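Local coordinates for protein FMN reductase (NADPH) (Bacillus subtilis, PDB 3N2S) that reduces FMN, nitroaromatic compounds, quinones and azo dyes with NADPH, working as a homodimer that carries bound FMN, at residues Leu169-Val181 / Thr197-Tyr209. Sequence-based numbering, arbitrary orientation.
Sequences LSGKKPRLPKQAV and TMNTYDKTISDYY. With FMN (flavin mononucleotide), chain E.
Y201 of helix 191-213 packs against the extended loop 172-177, which in this nitroreductase-fold subunit carries two FMN-binding side chains at the dimer interface. The middle of the contact, around Y201, L176 and M198, is closely packed and buried. CG of Y201 lies anti to the backbone N (chi1 -168°), which directs the ring at the loop: L176 CA sits over one face, 3.8 Å from the centroid, while I205 CG1 covers the opposite face from within the helix. On the same face as its CA, L176 CD2 lies over the CD2 side of the Y201 ring (CD2 to CD2 3.5 Å) and also meets the selenium of M198, a selenomethionine; P177 CD rests against Y201 CB. At the ring's edge the hydroxyl donates to P174 O (OH to O 2.8 Å). Y42 of the second subunit bonds to the same carbonyl, so two phenols grip one oxygen.

The outer side is more open to solvent. P174 lays CD over the face of Y208, and CB beside T204 CG2; exposed Q179 folds back, its CG and OE1 both against the T197 methyl.

The CB of R175 is directed away from the helix; Q35 and A37 of the second subunit hold its guanidinium through their carbonyls. K173 NZ donates to FMN O4' at 2.8 Å, while R175 NH1 and NH2 both donate to FMN O1P, near the guanidinium plane at its edge, through bent bonds (140° and 147°) of 2.9 and 2.7 Å.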
loop_
_atom_site.group_PDB
_atom_site.type_symbol
_atom_site.label_atom_id
_atom_site.label_comp_id
_atom_site.label_asym_id
_atom_site.label_seq_id
_atom_site.Cartn_x
_atom_site.Cartn_y
_atom_site.Cartn_z
ATOM N N LEU A 169 0.300 -11.517 23.083
ATOM C CA LEU A 169 0.045 -10.165 22.568
ATOM C C LEU A 169 1.280 -9.348 22.216
ATOM O O LEU A 169 1.135 -8.287 21.605
ATOM C CB LEU A 169 -0.913 -9.356 23.473
ATOM C CG LEU A 169 -2.361 -9.873 23.627
ATOM C CD1 LEU A 169 -3.062 -9.185 24.779
ATOM C CD2 LEU A 169 -3.188 -9.701 22.333
ATOM N N SER A 170 2.488 -9.832 22.593
ATOM C CA SER A 170 3.761 -9.162 22.325
ATOM C C SER A 170 3.721 -7.704 22.873
ATOM O O SER A 170 3.072 -7.440 23.891
ATOM C CB SER A 170 4.084 -9.232 20.822
ATOM O OG SER A 170 5.313 -8.612 20.483
ATOM N N GLY A 171 4.375 -6.784 22.183
ATOM C CA GLY A 171 4.412 -5.378 22.567
ATOM C C GLY A 171 4.659 -4.478 21.378
ATOM O O GLY A 171 5.142 -4.935 20.333
ATOM N N LYS A 172 4.347 -3.200 21.535
ATOM C CA LYS A 172 4.518 -2.198 20.476
ATOM C C LYS A 172 5.974 -1.853 20.231
ATOM O O LYS A 172 6.770 -1.862 21.168
ATOM C CB LYS A 172 3.733 -0.920 20.794
ATOM C CG LYS A 172 2.229 -1.023 20.563
ATOM C CD LYS A 172 1.442 0.074 21.290
ATOM C CE LYS A 172 1.676 1.464 20.735
ATOM N NZ LYS A 172 0.733 2.456 21.313
ATOM N N LYS A 173 6.321 -1.556 18.975
ATOM C CA LYS A 173 7.659 -1.150 18.568
ATOM C C LYS A 173 7.647 0.348 18.296
ATOM O O LYS A 173 6.806 0.808 17.528
ATOM C CB LYS A 173 8.082 -1.913 17.298
ATOM C CG LYS A 173 8.776 -3.220 17.584
ATOM C CD LYS A 173 9.060 -3.889 16.261
ATOM C CE LYS A 173 10.493 -4.268 16.096
ATOM N NZ LYS A 173 10.707 -4.896 14.790
ATOM N N PRO A 174 8.558 1.145 18.898
ATOM C CA PRO A 174 8.532 2.599 18.647
ATOM C C PRO A 174 8.801 2.948 17.186
ATOM O O PRO A 174 9.600 2.295 16.511
ATOM C CB PRO A 174 9.647 3.143 19.551
ATOM C CG PRO A 174 9.851 2.086 20.595
ATOM C CD PRO A 174 9.627 0.786 19.845
ATOM N N ARG A 175 8.113 3.973 16.712
ATOM C CA ARG A 175 8.248 4.466 15.354
ATOM C C ARG A 175 9.170 5.675 15.350
ATOM O O ARG A 175 9.374 6.294 16.399
ATOM C CB ARG A 175 6.861 4.858 14.803
ATOM C CG ARG A 175 5.939 3.643 14.568
ATOM C CD ARG A 175 6.521 2.661 13.538
ATOM N NE ARG A 175 5.540 1.660 13.105
ATOM C CZ ARG A 175 5.449 0.434 13.604
ATOM N NH1 ARG A 175 6.239 0.054 14.598
ATOM N NH2 ARG A 175 4.563 -0.424 13.114
ATOM N N LEU A 176 9.704 6.017 14.166
ATOM C CA LEU A 176 10.556 7.198 13.986
ATOM C C LEU A 176 9.907 8.437 14.589
ATOM O O LEU A 176 8.675 8.573 14.542
ATOM C CB LEU A 176 10.759 7.477 12.481
ATOM C CG LEU A 176 11.827 6.620 11.751
ATOM C CD1 LEU A 176 11.532 6.586 10.245
ATOM C CD2 LEU A 176 13.245 7.179 11.981
ATOM N N PRO A 177 10.700 9.396 15.113
ATOM C CA PRO A 177 10.092 10.649 15.598
ATOM C C PRO A 177 9.306 11.284 14.463
ATOM O O PRO A 177 9.688 11.146 13.298
ATOM C CB PRO A 177 11.317 11.507 15.956
ATOM C CG PRO A 177 12.358 10.484 16.341
ATOM C CD PRO A 177 12.167 9.415 15.290
ATOM N N LYS A 178 8.188 11.935 14.788
ATOM C CA LYS A 178 7.322 12.613 13.824
ATOM C C LYS A 178 8.109 13.463 12.807
ATOM O O LYS A 178 7.897 13.329 11.604
ATOM C CB LYS A 178 6.282 13.471 14.577
ATOM C CG LYS A 178 5.355 14.311 13.685
ATOM C CD LYS A 178 4.595 15.336 14.522
ATOM C CE LYS A 178 3.643 16.174 13.705
ATOM N NZ LYS A 178 2.946 17.170 14.555
ATOM N N GLN A 179 9.028 14.310 13.298
ATOM C CA GLN A 179 9.825 15.200 12.464
ATOM C C GLN A 179 10.801 14.503 11.466
ATOM O O GLN A 179 11.260 15.142 10.514
ATOM C CB GLN A 179 10.444 16.334 13.306
ATOM C CG GLN A 179 11.590 15.923 14.240
ATOM C CD GLN A 179 11.290 15.314 15.602
ATOM O OE1 GLN A 179 12.222 15.070 16.389
ATOM N NE2 GLN A 179 10.024 15.059 15.938
ATOM N N ALA A 180 11.073 13.187 11.651
ATOM C CA ALA A 180 11.861 12.429 10.676
ATOM C C ALA A 180 10.980 12.064 9.461
ATOM O O ALA A 180 11.475 11.975 8.345
ATOM C CB ALA A 180 12.383 11.140 11.294
ATOM N N VAL A 181 9.704 11.774 9.703
ATOM C CA VAL A 181 8.779 11.300 8.655
ATOM C C VAL A 181 7.938 12.406 8.035
ATOM O O VAL A 181 7.666 12.361 6.834
ATOM C CB VAL A 181 7.916 10.140 9.223
ATOM C CG1 VAL A 181 6.770 9.749 8.287
ATOM C CG2 VAL A 181 8.786 8.928 9.525
ATOM N N THR A 197 17.517 13.808 15.071
ATOM C CA THR A 197 16.371 12.891 15.086
ATOM C C THR A 197 16.824 11.440 15.054
ATOM O O THR A 197 16.269 10.627 15.778
ATOM C CB THR A 197 15.366 13.223 13.959
ATOM O OG1 THR A 197 16.032 13.133 12.715
ATOM C CG2 THR A 197 14.757 14.591 14.099
HETATM N N MSE A 198 17.822 11.117 14.211
HETATM C CA MSE A 198 18.359 9.758 14.083
HETATM C C MSE A 198 19.101 9.306 15.339
HETATM O O MSE A 198 18.980 8.145 15.708
HETATM C CB MSE A 198 19.203 9.593 12.818
HETATM C CG MSE A 198 18.385 9.807 11.520
HETATM SE SE MSE A 198 16.740 8.705 11.401
HETATM C CE MSE A 198 17.606 7.021 11.968
ATOM N N ASN A 199 19.828 10.222 16.013
ATOM C CA ASN A 199 20.514 9.921 17.275
ATOM C C ASN A 199 19.494 9.616 18.350
ATOM O O ASN A 199 19.670 8.656 19.098
ATOM C CB ASN A 199 21.402 11.107 17.737
ATOM C CG ASN A 199 22.758 11.203 17.086
ATOM O OD1 ASN A 199 23.105 10.486 16.144
ATOM N ND2 ASN A 199 23.558 12.119 17.583
ATOM N N THR A 200 18.434 10.444 18.440
ATOM C CA THR A 200 17.356 10.273 19.419
ATOM C C THR A 200 16.675 8.914 19.181
ATOM O O THR A 200 16.465 8.170 20.132
ATOM C CB THR A 200 16.340 11.430 19.305
ATOM O OG1 THR A 200 17.030 12.654 19.547
ATOM C CG2 THR A 200 15.181 11.301 20.285
ATOM N N TYR A 201 16.325 8.615 17.923
ATOM C CA TYR A 201 15.681 7.345 17.577
ATOM C C TYR A 201 16.559 6.153 17.874
ATOM O O TYR A 201 16.071 5.195 18.456
ATOM C CB TYR A 201 15.211 7.328 16.119
ATOM C CG TYR A 201 14.288 6.169 15.808
ATOM C CD1 TYR A 201 13.182 5.894 16.613
ATOM C CD2 TYR A 201 14.474 5.394 14.673
ATOM C CE1 TYR A 201 12.300 4.857 16.299
ATOM C CE2 TYR A 201 13.582 4.374 14.332
ATOM C CZ TYR A 201 12.501 4.105 15.148
ATOM O OH TYR A 201 11.654 3.076 14.814
ATOM N N ASP A 202 17.855 6.217 17.516
ATOM C CA ASP A 202 18.789 5.131 17.808
ATOM C C ASP A 202 18.887 4.830 19.315
ATOM O O ASP A 202 18.961 3.663 19.704
ATOM C CB ASP A 202 20.175 5.428 17.223
ATOM C CG ASP A 202 20.309 5.024 15.764
ATOM O OD1 ASP A 202 19.440 4.260 15.272
ATOM O OD2 ASP A 202 21.321 5.386 15.146
ATOM N N LYS A 203 18.837 5.877 20.152
ATOM C CA LYS A 203 18.864 5.714 21.617
ATOM C C LYS A 203 17.524 5.080 22.077
ATOM O O LYS A 203 17.540 4.176 22.905
ATOM C CB LYS A 203 19.101 7.071 22.303
ATOM C CG LYS A 203 19.284 6.946 23.820
ATOM C CD LYS A 203 19.309 8.313 24.495
ATOM C CE LYS A 203 19.344 8.197 26.000
ATOM N NZ LYS A 203 18.061 7.694 26.573
ATOM N N THR A 204 16.377 5.549 21.529
ATOM C CA THR A 204 15.040 4.990 21.852
ATOM C C THR A 204 15.015 3.477 21.541
ATOM O O THR A 204 14.526 2.674 22.337
ATOM C CB THR A 204 13.939 5.710 21.060
ATOM O OG1 THR A 204 13.877 7.076 21.446
ATOM C CG2 THR A 204 12.549 5.071 21.244
ATOM N N ILE A 205 15.551 3.096 20.373
ATOM C CA ILE A 205 15.550 1.692 19.951
ATOM C C ILE A 205 16.511 0.834 20.764
ATOM O O ILE A 205 16.142 -0.275 21.168
ATOM C CB ILE A 205 15.743 1.597 18.407
ATOM C CG1 ILE A 205 14.555 2.263 17.644
ATOM C CG2 ILE A 205 15.944 0.149 17.938
ATOM C CD1 ILE A 205 13.120 1.837 18.077
ATOM N N SER A 206 17.742 1.332 20.982
ATOM C CA SER A 206 18.726 0.610 21.797
ATOM C C SER A 206 18.156 0.387 23.212
ATOM O O SER A 206 18.165 -0.756 23.694
ATOM C CB SER A 206 20.067 1.340 21.827
ATOM O OG SER A 206 19.984 2.620 22.421
ATOM N N ASP A 207 17.550 1.445 23.820
ATOM C CA ASP A 207 16.901 1.335 25.143
ATOM C C ASP A 207 15.760 0.320 25.113
ATOM O O ASP A 207 15.611 -0.470 26.051
ATOM C CB ASP A 207 16.352 2.688 25.633
ATOM C CG ASP A 207 17.358 3.732 26.103
ATOM O OD1 ASP A 207 16.939 4.880 26.344
ATOM O OD2 ASP A 207 18.575 3.421 26.146
ATOM N N TYR A 208 14.954 0.343 24.041
ATOM C CA TYR A 208 13.843 -0.586 23.849
ATOM C C TYR A 208 14.337 -2.048 23.877
ATOM O O TYR A 208 13.756 -2.877 24.592
ATOM C CB TYR A 208 13.104 -0.282 22.530
ATOM C CG TYR A 208 12.023 -1.282 22.196
ATOM C CD1 TYR A 208 10.752 -1.170 22.751
ATOM C CD2 TYR A 208 12.279 -2.365 21.360
ATOM C CE1 TYR A 208 9.759 -2.099 22.468
ATOM C CE2 TYR A 208 11.295 -3.308 21.078
ATOM C CZ TYR A 208 10.035 -3.161 21.622
ATOM O OH TYR A 208 9.059 -4.064 21.306
ATOM N N TYR A 209 15.379 -2.366 23.088
ATOM C CA TYR A 209 15.929 -3.724 23.073
ATOM C C TYR A 209 16.538 -4.131 24.405
ATOM O O TYR A 209 16.349 -5.276 24.817
ATOM C CB TYR A 209 16.906 -3.949 21.915
ATOM C CG TYR A 209 16.240 -3.926 20.561
ATOM C CD1 TYR A 209 15.077 -4.653 20.322
ATOM C CD2 TYR A 209 16.781 -3.198 19.507
ATOM C CE1 TYR A 209 14.454 -4.635 19.076
ATOM C CE2 TYR A 209 16.179 -3.191 18.247
ATOM C CZ TYR A 209 14.997 -3.885 18.047
ATOM O OH TYR A 209 14.386 -3.891 16.820
HETATM N N1 FMN E . 7.376 -9.877 9.863
HETATM C C2 FMN E . 7.788 -11.173 9.858
HETATM O O2 FMN E . 7.931 -11.798 10.926
HETATM N N3 FMN E . 8.055 -11.812 8.689
HETATM C C4 FMN E . 7.924 -11.299 7.421
HETATM O O4 FMN E . 8.173 -11.940 6.392
HETATM C C4A FMN E . 7.452 -9.897 7.364
HETATM N N5 FMN E . 7.231 -9.325 6.207
HETATM C C5A FMN E . 6.632 -8.047 6.220
HETATM C C6 FMN E . 6.284 -7.478 4.967
HETATM C C7 FMN E . 5.596 -6.275 4.904
HETATM C C7M FMN E . 5.145 -5.750 3.549
HETATM C C8 FMN E . 5.335 -5.529 6.119
HETATM C C8M FMN E . 4.662 -4.202 6.092
HETATM C C9 FMN E . 5.702 -6.072 7.386
HETATM C C9A FMN E . 6.368 -7.317 7.466
HETATM N N10 FMN E . 6.675 -7.965 8.692
HETATM C C10 FMN E . 7.166 -9.233 8.724
HETATM C "C1'" FMN E . 6.385 -7.272 9.967
HETATM C "C2'" FMN E . 7.448 -6.192 10.214
HETATM O "O2'" FMN E . 8.578 -6.836 10.629
HETATM C "C3'" FMN E . 6.929 -5.312 11.348
HETATM O "O3'" FMN E . 5.716 -4.663 10.860
HETATM C "C4'" FMN E . 8.015 -4.258 11.847
HETATM O "O4'" FMN E . 8.988 -4.988 12.621
HETATM C "C5'" FMN E . 7.345 -3.258 12.829
HETATM O "O5'" FMN E . 6.812 -4.043 13.936
HETATM P P FMN E . 5.270 -3.915 14.404
HETATM O O1P FMN E . 4.995 -2.499 14.843
HETATM O O2P FMN E . 5.250 -4.999 15.459
HETATM O O3P FMN E . 4.474 -4.402 13.181
#